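Local coordinates for protein acyl-CoA dehydrogenase (Mycobacterium thermoresistibile, PDB 3NF4) that binds flavin adenine dinucleotide and probably oxidises acyl-CoA thioesters to their 2,3-enoyl forms, at residues Gln75-Glu78 against Val79-Val83; Ala89-Ala92 against Ser93-Val96; Ser245-Asp248 against Ser249-Gly253; Thr302-Ala305 against Thr306-Ala310; Ala311-Asp315 against Gln316-Tyr320. All coordinates share one frame; numbering follows the deposited sequence.

Interaction 1 of 5, residues Gln75-Glu78 against Val79-Val83; sequences QPYE and VYLQV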
# COMPACT_ATOMS: atom_id res chain seq x y z
N GLN A 75 -35.37 -4.37 15.63
CA GLN A 75 -34.75 -3.86 14.41
C GLN A 75 -33.80 -4.83 13.70
O GLN A 75 -33.04 -5.57 14.34
CB GLN A 75 -34.03 -2.54 14.72
CG GLN A 75 -34.96 -1.44 15.26
CD GLN A 75 -35.93 -0.91 14.22
OE1 GLN A 75 -35.65 -0.90 13.02
NE2 GLN A 75 -37.10 -0.45 14.68
N PRO A 76 -33.83 -4.84 12.35
CA PRO A 76 -32.78 -5.58 11.64
C PRO A 76 -31.41 -4.87 11.74
O PRO A 76 -31.34 -3.67 12.04
CB PRO A 76 -33.28 -5.62 10.19
CG PRO A 76 -34.19 -4.43 10.09
CD PRO A 76 -34.85 -4.30 11.43
N TYR A 77 -30.35 -5.63 11.49
CA TYR A 77 -28.98 -5.13 11.52
C TYR A 77 -28.69 -4.00 10.53
O TYR A 77 -27.97 -3.06 10.86
CB TYR A 77 -27.98 -6.29 11.42
CG TYR A 77 -27.43 -6.70 12.78
CD1 TYR A 77 -28.29 -7.03 13.85
CD2 TYR A 77 -26.05 -6.73 13.01
CE1 TYR A 77 -27.76 -7.39 15.12
CE2 TYR A 77 -25.52 -7.09 14.27
CZ TYR A 77 -26.37 -7.42 15.31
OH TYR A 77 -25.82 -7.76 16.54
N GLU A 78 -29.31 -4.07 9.36
CA GLU A 78 -29.26 -3.01 8.34
C GLU A 78 -29.69 -1.64 8.90
O GLU A 78 -29.26 -0.60 8.39
CB GLU A 78 -30.09 -3.44 7.12
CG GLU A 78 -30.17 -2.50 5.92
CD GLU A 78 -31.05 -3.05 4.75
OE1 GLU A 78 -31.99 -3.86 4.95
OE2 GLU A 78 -30.79 -2.65 3.59
N VAL A 79 -30.52 -1.63 9.95
CA VAL A 79 -30.89 -0.38 10.63
C VAL A 79 -30.08 -0.18 11.92
O VAL A 79 -29.51 0.89 12.14
CB VAL A 79 -32.45 -0.25 10.91
CG1 VAL A 79 -32.77 1.06 11.57
CG2 VAL A 79 -33.24 -0.37 9.66
N TYR A 80 -30.02 -1.21 12.77
CA TYR A 80 -29.24 -1.11 14.01
C TYR A 80 -27.80 -0.59 13.79
O TYR A 80 -27.38 0.36 14.46
CB TYR A 80 -29.23 -2.44 14.79
CG TYR A 80 -28.15 -2.55 15.84
CD1 TYR A 80 -28.07 -1.63 16.88
CD2 TYR A 80 -27.22 -3.60 15.80
CE1 TYR A 80 -27.08 -1.74 17.87
CE2 TYR A 80 -26.22 -3.71 16.77
CZ TYR A 80 -26.17 -2.79 17.81
OH TYR A 80 -25.21 -2.88 18.78
N LEU A 81 -27.08 -1.19 12.83
CA LEU A 81 -25.67 -0.84 12.61
C LEU A 81 -25.44 0.60 12.17
O LEU A 81 -24.41 1.21 12.54
CB LEU A 81 -25.01 -1.81 11.61
CG LEU A 81 -24.82 -3.25 12.09
CD1 LEU A 81 -24.25 -4.15 11.01
CD2 LEU A 81 -23.96 -3.30 13.37
N GLN A 82 -26.40 1.15 11.40
CA GLN A 82 -26.32 2.53 10.90
C GLN A 82 -26.66 3.57 12.00
O GLN A 82 -26.20 4.72 11.96
CB GLN A 82 -27.17 2.72 9.60
CG GLN A 82 -26.74 1.86 8.38
CD GLN A 82 -27.39 2.25 7.03
OE1 GLN A 82 -27.12 3.33 6.47
NE2 GLN A 82 -28.20 1.36 6.49
N VAL A 83 -27.45 3.16 13.00
CA VAL A 83 -27.66 3.99 14.20
C VAL A 83 -26.37 4.06 15.03
O VAL A 83 -25.96 5.13 15.52
CB VAL A 83 -28.79 3.45 15.11
CG1 VAL A 83 -28.76 4.15 16.47
CG2 VAL A 83 -30.15 3.58 14.44
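Pro76 O is gripped by two backbone N-H groups at the opening of helix 77-88. Tyr80 N reaches it at 2.9 Å on an almost straight path (175°) in the carbonyl plane, whereas Val79 N, 3.0 Å from the same Pro76 O, stands well above that plane. Proline suits this N-cap position because its own nitrogen has no hydrogen to offer and its ring fixes phi. The first turn continues with Leu81 N to Tyr77 O. One turn on, a side chain joins in: Gln82 NE2 donates to Glu78 O at 2.9 Å, nearly along the C=O axis. CG of Gln82 lies beside its backbone N, which aims the chain at the preceding turn, and the extended course beyond CG carries the amide there; its OE1 goes to Arg13.

The apolar side is built on two tyrosines. Their rings form a T-shaped pair, the edge of Tyr80 directed at the face of Tyr77, with planes at 68° and centroids 5.2 Å apart. Tyr80 CD2 sits over the centre of the Tyr77 ring, 3.9 Å from Tyr77 CE1. Leu81 CD1 adds a contact at Tyr77 CD2, 3.7 Å away. On the other flank Gln75 bends at chi2 (-69°) and lays OE1 against Val79 CG1 at 3.8 Å.

Outside the turn, Arg314 makes a cation-pi contact with Tyr77. Together these describe a helix start with proline at the N-cap position, its first N-H groups (Tyr77, Glu78) taken by the Asp315 carboxylate, in the all-helical N-terminal domain of an acyl-CoA dehydrogenase, docked on the C-terminal helices.

Interaction 2 of 5, residues Ala89-Ala92 against Ser93-Val96; sequences ARWA and SVAV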
# COMPACT_ATOMS: atom_id res chain seq x y z
N ALA A 89 -19.85 8.73 15.23
CA ALA A 89 -19.42 9.99 14.65
C ALA A 89 -19.40 11.16 15.63
O ALA A 89 -18.73 12.18 15.35
CB ALA A 89 -20.27 10.32 13.40
N ARG A 90 -20.09 11.04 16.77
CA ARG A 90 -20.00 12.05 17.84
C ARG A 90 -19.05 11.61 18.97
O ARG A 90 -18.21 12.41 19.43
CB ARG A 90 -21.39 12.38 18.45
CG ARG A 90 -22.33 13.32 17.65
CD ARG A 90 -22.71 12.72 16.32
NE ARG A 90 -23.79 13.45 15.69
CZ ARG A 90 -24.42 13.07 14.59
NH1 ARG A 90 -25.40 13.82 14.11
NH2 ARG A 90 -24.08 11.93 13.96
N TRP A 91 -19.16 10.35 19.41
CA TRP A 91 -18.36 9.89 20.57
C TRP A 91 -17.99 8.43 20.47
O TRP A 91 -18.80 7.58 20.88
CB TRP A 91 -19.14 10.11 21.88
CG TRP A 91 -18.29 10.19 23.14
CD1 TRP A 91 -17.02 9.67 23.34
CD2 TRP A 91 -18.66 10.80 24.40
NE1 TRP A 91 -16.58 9.97 24.61
CE2 TRP A 91 -17.57 10.64 25.28
CE3 TRP A 91 -19.81 11.48 24.84
CZ2 TRP A 91 -17.59 11.14 26.59
CZ3 TRP A 91 -19.83 11.96 26.15
CH2 TRP A 91 -18.73 11.79 27.01
N ALA A 92 -16.78 8.14 19.98
CA ALA A 92 -16.38 6.74 19.70
C ALA A 92 -16.41 5.84 20.93
O ALA A 92 -16.90 4.71 20.87
CB ALA A 92 -14.97 6.66 19.02
N SER A 93 -15.87 6.34 22.04
CA SER A 93 -15.86 5.57 23.29
C SER A 93 -17.25 5.13 23.77
O SER A 93 -17.42 4.03 24.22
CB SER A 93 -15.11 6.33 24.38
OG SER A 93 -15.14 5.58 25.57
N VAL A 94 -18.25 6.00 23.62
CA VAL A 94 -19.62 5.68 23.98
C VAL A 94 -20.24 4.60 23.08
O VAL A 94 -20.98 3.70 23.56
CB VAL A 94 -20.49 6.98 24.00
CG1 VAL A 94 -21.99 6.66 24.00
CG2 VAL A 94 -20.11 7.85 25.23
N ALA A 95 -19.95 4.67 21.79
CA ALA A 95 -20.54 3.73 20.86
C ALA A 95 -19.95 2.34 21.02
O ALA A 95 -20.66 1.33 20.91
CB ALA A 95 -20.39 4.24 19.45
N VAL A 96 -18.63 2.27 21.27
CA VAL A 96 -18.01 1.01 21.68
C VAL A 96 -18.81 0.39 22.86
O VAL A 96 -19.20 -0.78 22.81
CB VAL A 96 -16.46 1.16 21.97
CG1 VAL A 96 -15.88 -0.09 22.60
CG2 VAL A 96 -15.68 1.43 20.68
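With CG of Trp91 anti to the backbone N (chi1 -158°) and CG1 of Val94 anti to its own N (chi1 164°), which leaves CG2 beside that N and facing the indole, the ring and a valine methyl meet across the first turn of helix 92-104. Trp91 occupies the N-cap position of this helix in the N-terminal domain, and the contact is a CH-pi packing of the N-cap-position residue against the residue three places on. Val94 CG2 lies over one face of the indole, 3.6 Å from the centroid of the five-membered ring of Trp91 and 21° off the ring normal. A branched valine suits the spot: one methyl meets the ring while CB also rests near Trp91 O.

The backbone begins its helical pattern here. Trp91 O accepts from Ala95 N at 3.3 Å and has a weak bond from Val94 N. Ala92 O follows with a straighter bond from Val96 N, at 3.0 Å. The small Ala92 fits where the helix start packs on Glu363 of helix 357-367.

The indole does polar work as well. Its NE1 donates to Glu43, which satisfies the buried nitrogen and helps to fix the turn of the ring, while Ile38, Val39, His42, Pro49 and Ala214 pack around it. Ser93 stands beside this end of the indole, with a weak bond from Val215 N at its OG; its CB lies 3.9 Å from Trp91 NE1.

Interaction 3 of 5, residues Ser245-Asp248 against Ser249-Gly253; sequences SALD and SGRLG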
# COMPACT_ATOMS: atom_id res chain seq x y z
N SER A 245 -20.02 -18.22 19.10
CA SER A 245 -21.26 -17.83 18.42
C SER A 245 -21.49 -16.34 18.43
O SER A 245 -22.26 -15.83 17.63
CB SER A 245 -22.48 -18.56 19.01
OG SER A 245 -23.09 -17.84 20.07
N ALA A 246 -20.83 -15.63 19.34
CA ALA A 246 -20.93 -14.17 19.41
C ALA A 246 -19.96 -13.39 18.46
O ALA A 246 -20.12 -12.19 18.27
CB ALA A 246 -20.77 -13.71 20.84
N LEU A 247 -18.98 -14.09 17.86
CA LEU A 247 -17.87 -13.44 17.10
C LEU A 247 -18.37 -12.62 15.91
O LEU A 247 -18.00 -11.44 15.75
CB LEU A 247 -16.81 -14.47 16.63
CG LEU A 247 -15.95 -15.22 17.67
CD1 LEU A 247 -15.12 -16.34 17.04
CD2 LEU A 247 -15.05 -14.28 18.48
N ASP A 248 -19.22 -13.26 15.09
CA ASP A 248 -19.82 -12.65 13.91
C ASP A 248 -20.52 -11.31 14.22
O ASP A 248 -20.30 -10.30 13.52
CB ASP A 248 -20.77 -13.64 13.22
CG ASP A 248 -20.03 -14.81 12.53
OD1 ASP A 248 -18.79 -14.91 12.64
OD2 ASP A 248 -20.69 -15.66 11.86
N SER A 249 -21.31 -11.30 15.30
CA SER A 249 -22.04 -10.10 15.71
C SER A 249 -21.15 -8.98 16.22
O SER A 249 -21.37 -7.83 15.90
CB SER A 249 -23.09 -10.42 16.79
OG SER A 249 -24.10 -11.25 16.25
N GLY A 250 -20.16 -9.33 17.04
CA GLY A 250 -19.24 -8.34 17.57
C GLY A 250 -18.37 -7.70 16.50
O GLY A 250 -18.10 -6.49 16.54
N ARG A 251 -17.92 -8.52 15.55
CA ARG A 251 -17.07 -8.01 14.49
C ARG A 251 -17.82 -6.96 13.62
O ARG A 251 -17.22 -5.97 13.24
CB ARG A 251 -16.45 -9.17 13.67
CG ARG A 251 -15.49 -10.06 14.49
CD ARG A 251 -15.17 -11.43 13.81
NE ARG A 251 -14.01 -12.08 14.46
CZ ARG A 251 -13.66 -13.37 14.34
NH1 ARG A 251 -14.35 -14.20 13.59
NH2 ARG A 251 -12.58 -13.83 14.99
N LEU A 252 -19.13 -7.13 13.37
CA LEU A 252 -19.97 -6.11 12.67
C LEU A 252 -20.22 -4.82 13.45
O LEU A 252 -20.15 -3.72 12.88
CB LEU A 252 -21.34 -6.66 12.24
CG LEU A 252 -21.41 -7.76 11.21
CD1 LEU A 252 -22.86 -8.12 10.97
CD2 LEU A 252 -20.72 -7.33 9.88
N GLY A 253 -20.57 -4.95 14.73
CA GLY A 253 -20.58 -3.80 15.64
C GLY A 253 -19.38 -2.87 15.43
O GLY A 253 -19.55 -1.70 15.09
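Two sound backbone bonds run along this stretch of helix 247-274: Gly250 N to Ala246 O at 3.1 Å, and Arg251 N to Leu247 O at 2.9 Å. A weak third, from Leu252 N to Asp248 O, continues the pattern.

Leu247 and Arg251, one turn apart, lie side by side and point the same way. The arginine starts with CG beside its backbone N (chi1 -64°) and then runs extended as far as NE, so its aliphatic part passes over the end of the leucine carbonyl: Arg251 CG is 3.1 Å from Leu247 O. Farther out the flat guanidinium is laid over the leucine. Leu247 CB meets one of its faces off centre, 3.9 Å from Arg251 NH1, and Leu247 CD1 stands 4.1 Å from Arg251 NH2. Leucine suits this place because it can line a guanidinium face without competing for its N-H groups, which lie in the plane.

Asp248 and Arg251 carry opposite charges, yet Asp248 OD1 and Arg251 NH1 remain 4.6 Å apart, beyond a salt bridge. The carboxylate instead accepts from the hydroxyl of Ser321, at the start of helix 321-346, while Arg251 packs on Ser325 and Lys328 of that same helix. Gly250 presents only backbone on this buried side.

The guanidinium is thus placed by apolar contact with Leu247, and Asp248 may add a weak long-range attraction; the charge of Asp248 itself is probably helped by the Ser321 hydroxyl.

Interaction 4 of 5, residues Thr302-Ala305 against Thr306-Ala310; sequences TARA and TYLDA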
# COMPACT_ATOMS: atom_id res chain seq x y z
N THR A 302 -16.64 2.62 0.73
CA THR A 302 -16.32 1.21 0.61
C THR A 302 -16.50 0.44 1.96
O THR A 302 -17.03 -0.67 1.98
CB THR A 302 -14.87 1.10 0.12
OG1 THR A 302 -14.84 1.49 -1.26
CG2 THR A 302 -14.35 -0.30 0.24
N ALA A 303 -16.07 1.02 3.07
CA ALA A 303 -16.26 0.39 4.38
C ALA A 303 -17.75 0.30 4.77
O ALA A 303 -18.20 -0.73 5.29
CB ALA A 303 -15.45 1.12 5.44
N ARG A 304 -18.53 1.36 4.49
CA ARG A 304 -19.97 1.35 4.77
C ARG A 304 -20.70 0.25 3.97
O ARG A 304 -21.46 -0.54 4.55
CB ARG A 304 -20.60 2.72 4.48
CG ARG A 304 -22.12 2.82 4.78
CD ARG A 304 -22.72 4.26 4.77
NE ARG A 304 -22.02 5.18 5.65
CZ ARG A 304 -21.20 6.15 5.23
NH1 ARG A 304 -20.98 6.33 3.93
NH2 ARG A 304 -20.60 6.94 6.12
N ALA A 305 -20.47 0.20 2.65
CA ALA A 305 -21.10 -0.83 1.80
C ALA A 305 -20.76 -2.29 2.18
O ALA A 305 -21.60 -3.18 2.10
CB ALA A 305 -20.78 -0.59 0.31
N THR A 306 -19.51 -2.51 2.58
CA THR A 306 -19.06 -3.82 3.04
C THR A 306 -19.78 -4.28 4.34
O THR A 306 -20.24 -5.43 4.40
CB THR A 306 -17.51 -3.88 3.15
OG1 THR A 306 -16.93 -3.44 1.91
CG2 THR A 306 -17.07 -5.28 3.39
N TYR A 307 -19.92 -3.41 5.34
CA TYR A 307 -20.61 -3.88 6.57
C TYR A 307 -22.12 -4.14 6.34
O TYR A 307 -22.70 -5.07 6.94
CB TYR A 307 -20.28 -3.08 7.87
CG TYR A 307 -21.01 -1.76 8.10
CD1 TYR A 307 -22.36 -1.74 8.48
CD2 TYR A 307 -20.35 -0.54 8.01
CE1 TYR A 307 -23.04 -0.56 8.70
CE2 TYR A 307 -21.02 0.68 8.24
CZ TYR A 307 -22.38 0.66 8.58
OH TYR A 307 -23.13 1.82 8.81
N LEU A 308 -22.71 -3.38 5.43
CA LEU A 308 -24.12 -3.52 5.11
C LEU A 308 -24.43 -4.77 4.30
O LEU A 308 -25.48 -5.38 4.52
CB LEU A 308 -24.64 -2.28 4.38
CG LEU A 308 -24.69 -0.98 5.18
CD1 LEU A 308 -25.06 0.11 4.19
CD2 LEU A 308 -25.69 -1.09 6.32
N ASP A 309 -23.53 -5.14 3.39
CA ASP A 309 -23.67 -6.38 2.64
C ASP A 309 -23.72 -7.59 3.62
O ASP A 309 -24.60 -8.46 3.47
CB ASP A 309 -22.53 -6.54 1.63
CG ASP A 309 -22.66 -7.80 0.77
OD1 ASP A 309 -22.52 -8.93 1.31
OD2 ASP A 309 -22.88 -7.66 -0.47
N ALA A 310 -22.80 -7.63 4.58
CA ALA A 310 -22.82 -8.67 5.62
C ALA A 310 -24.10 -8.62 6.48
O ALA A 310 -24.64 -9.65 6.80
CB ALA A 310 -21.58 -8.58 6.50
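Thr306 and Thr302 make the tight part of this helix turn. Thr302 O takes two donors from one residue: Thr306 OG1 at 2.8 Å and Thr306 N at 3.1 Å, reaching it from opposite faces of its carbonyl plane. The hydroxyl can return to the preceding turn because OG1 lies beside its own backbone N (chi1 -52°), a common way for threonine to be satisfied inside a helix.

Tyr307 is packed closely too. Its ring is folded back over the turn by a chi1 of 81°, between backbone N and carbonyl carbon, and one face covers Arg304 O, with Tyr307 CD2 3.6 Å from that oxygen. Thr259 and Ala327 pack against this aromatic residue from neighbouring helices.

Looser is the side-chain contact of Arg304 with Leu308, where Arg304 CG comes no nearer than 4.0 Å to Leu308 CD1, although Leu308 itself is covered by Gln82 of helix 77-88. The partly exposed arginine then bends at chi3, and its charged end pairs with Glu85, which also bonds Tyr307 OH. Thr302, Ala305, Thr306 and Asp309 pack on the second subunit.

The Glu85 carboxylate thereby ties Arg304 and Tyr307 to helix 77-88, and the charge of Arg304 is probably balanced there.

Interaction 5 of 5, residues Ala311-Asp315 against Gln316-Tyr320; sequences ARRRD and QGRPY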
# COMPACT_ATOMS: atom_id res chain seq x y z
N ALA A 311 -24.57 -7.43 6.82
CA ALA A 311 -25.80 -7.25 7.63
C ALA A 311 -27.07 -7.85 6.97
O ALA A 311 -27.86 -8.54 7.63
CB ALA A 311 -26.01 -5.78 7.94
N ARG A 312 -27.24 -7.60 5.68
CA ARG A 312 -28.40 -8.12 4.95
C ARG A 312 -28.39 -9.65 4.87
O ARG A 312 -29.47 -10.27 4.92
CB ARG A 312 -28.49 -7.53 3.56
CG ARG A 312 -28.70 -6.04 3.52
CD ARG A 312 -28.40 -5.51 2.11
NE ARG A 312 -29.47 -5.80 1.14
CZ ARG A 312 -29.27 -5.95 -0.17
NH1 ARG A 312 -28.05 -5.88 -0.70
NH2 ARG A 312 -30.31 -6.20 -0.97
N ARG A 313 -27.20 -10.26 4.76
CA ARG A 313 -27.07 -11.72 4.85
C ARG A 313 -27.53 -12.27 6.23
O ARG A 313 -28.23 -13.29 6.30
CB ARG A 313 -25.63 -12.16 4.56
CG ARG A 313 -25.19 -11.95 3.12
CD ARG A 313 -23.69 -12.25 2.92
NE ARG A 313 -23.22 -11.76 1.62
CZ ARG A 313 -23.33 -12.43 0.48
NH1 ARG A 313 -23.90 -13.64 0.44
NH2 ARG A 313 -22.88 -11.88 -0.65
N ARG A 314 -27.15 -11.58 7.31
CA ARG A 314 -27.57 -11.94 8.66
C ARG A 314 -29.07 -11.79 8.83
O ARG A 314 -29.75 -12.71 9.34
CB ARG A 314 -26.83 -11.11 9.71
CG ARG A 314 -27.38 -11.28 11.13
CD ARG A 314 -26.81 -10.24 12.08
NE ARG A 314 -27.45 -10.29 13.39
CZ ARG A 314 -26.98 -10.97 14.43
NH1 ARG A 314 -25.86 -11.68 14.33
NH2 ARG A 314 -27.63 -10.95 15.59
N ASP A 315 -29.59 -10.63 8.41
CA ASP A 315 -31.02 -10.35 8.49
C ASP A 315 -31.84 -11.41 7.74
O ASP A 315 -32.95 -11.73 8.17
CB ASP A 315 -31.38 -8.95 7.99
CG ASP A 315 -30.80 -7.83 8.85
OD1 ASP A 315 -30.55 -8.02 10.07
OD2 ASP A 315 -30.61 -6.72 8.28
N GLN A 316 -31.30 -11.95 6.65
CA GLN A 316 -31.97 -13.01 5.89
C GLN A 316 -31.78 -14.42 6.44
O GLN A 316 -32.29 -15.38 5.86
CB GLN A 316 -31.57 -12.98 4.40
CG GLN A 316 -32.43 -12.09 3.53
CD GLN A 316 -31.89 -11.93 2.13
OE1 GLN A 316 -31.60 -12.91 1.43
NE2 GLN A 316 -31.75 -10.68 1.69
N GLY A 317 -31.03 -14.55 7.53
CA GLY A 317 -30.75 -15.87 8.12
C GLY A 317 -29.78 -16.75 7.34
O GLY A 317 -29.86 -17.98 7.44
N ARG A 318 -28.85 -16.14 6.60
CA ARG A 318 -27.83 -16.86 5.82
C ARG A 318 -26.41 -16.82 6.43
O ARG A 318 -26.16 -16.02 7.34
CB ARG A 318 -27.83 -16.34 4.39
CG ARG A 318 -29.07 -16.79 3.61
CD ARG A 318 -29.38 -15.86 2.47
NE ARG A 318 -28.43 -15.99 1.37
CZ ARG A 318 -28.60 -15.44 0.18
NH1 ARG A 318 -29.69 -14.70 -0.05
NH2 ARG A 318 -27.70 -15.61 -0.78
N PRO A 319 -25.50 -17.69 5.97
CA PRO A 319 -24.10 -17.64 6.45
C PRO A 319 -23.43 -16.27 6.18
O PRO A 319 -23.57 -15.73 5.09
CB PRO A 319 -23.40 -18.75 5.65
CG PRO A 319 -24.38 -19.16 4.56
CD PRO A 319 -25.72 -18.88 5.11
N TYR A 320 -22.74 -15.73 7.17
CA TYR A 320 -22.16 -14.38 7.04
C TYR A 320 -20.81 -14.20 7.79
O TYR A 320 -20.35 -13.09 8.01
CB TYR A 320 -23.19 -13.30 7.42
CG TYR A 320 -23.46 -13.19 8.88
CD1 TYR A 320 -24.19 -14.17 9.56
CD2 TYR A 320 -23.00 -12.10 9.61
CE1 TYR A 320 -24.44 -14.08 10.90
CE2 TYR A 320 -23.25 -11.99 10.97
CZ TYR A 320 -23.98 -12.99 11.61
OH TYR A 320 -24.23 -12.89 12.96
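A Schellman motif closes helix 289-315, and the loop after it folds back on the last turn. Arg318 N donates to Arg313 O at 2.9 Å, the 6→1 bond of the motif, and Gly317 N donates to Arg314 O at the same length, the 5→2 bond, from well above that carbonyl's plane. Glycine suits the turning point because it adopts positive phi (72°) readily. Gln316 N still bonds Arg312 O as in the helix.

Tyr320, the N-cap residue of helix 321-346, returns to pack on Arg314. CG of the tyrosine sits between backbone N and carbonyl carbon, which turns its ring toward the helix end. Arg314 CB then stands over the middle of one face, 3.7 Å from the centroid of the Tyr320 ring, a CH-pi contact only 4° off the normal. The extended arginine crosses the ring and brings its guanidinium edge to the phenol oxygen, the two planes 83° apart; the modelled separation there is too short to be relied on. Nearer the backbone, Arg313 CB meets Tyr320 CB at 3.9 Å.

On the outer side Arg318 NH1 donates to Gln316 OE1 at 3.0 Å. Arg313 and Arg318 bring like charges to 4.5 Å (Arg313 NH1 to Arg318 NH2), but Asp309 pairs with Arg313, and Asp12 and Arg13 O of the second subunit take Arg318. Their repulsion is therefore probably offset by these partners, making the helix end a charged subunit contact.

Overall arrangement
Interactions 1 and 2 come first along the chain, at the starts of the successive helices 77-88 and 92-104 of the N-terminal domain; interactions 3, 4 and 5 follow in the C-terminal domain. Interactions 4 and 5 share helix 289-315, their centres 13 Å apart, and both touch the second subunit. Interactions 1, 3, 4 and 5 all touch one another; interaction 1 is the N-terminal-domain member of this cluster, its centre 12 to 14 Å from the others, and so joins the two helical domains. Interaction 2 stands apart, 16 to 25 Å between centres, but its Val96 side chain lies about 7 Å from the flavin cofactor. The group thus spans from the cofactor's surroundings to the subunit interface.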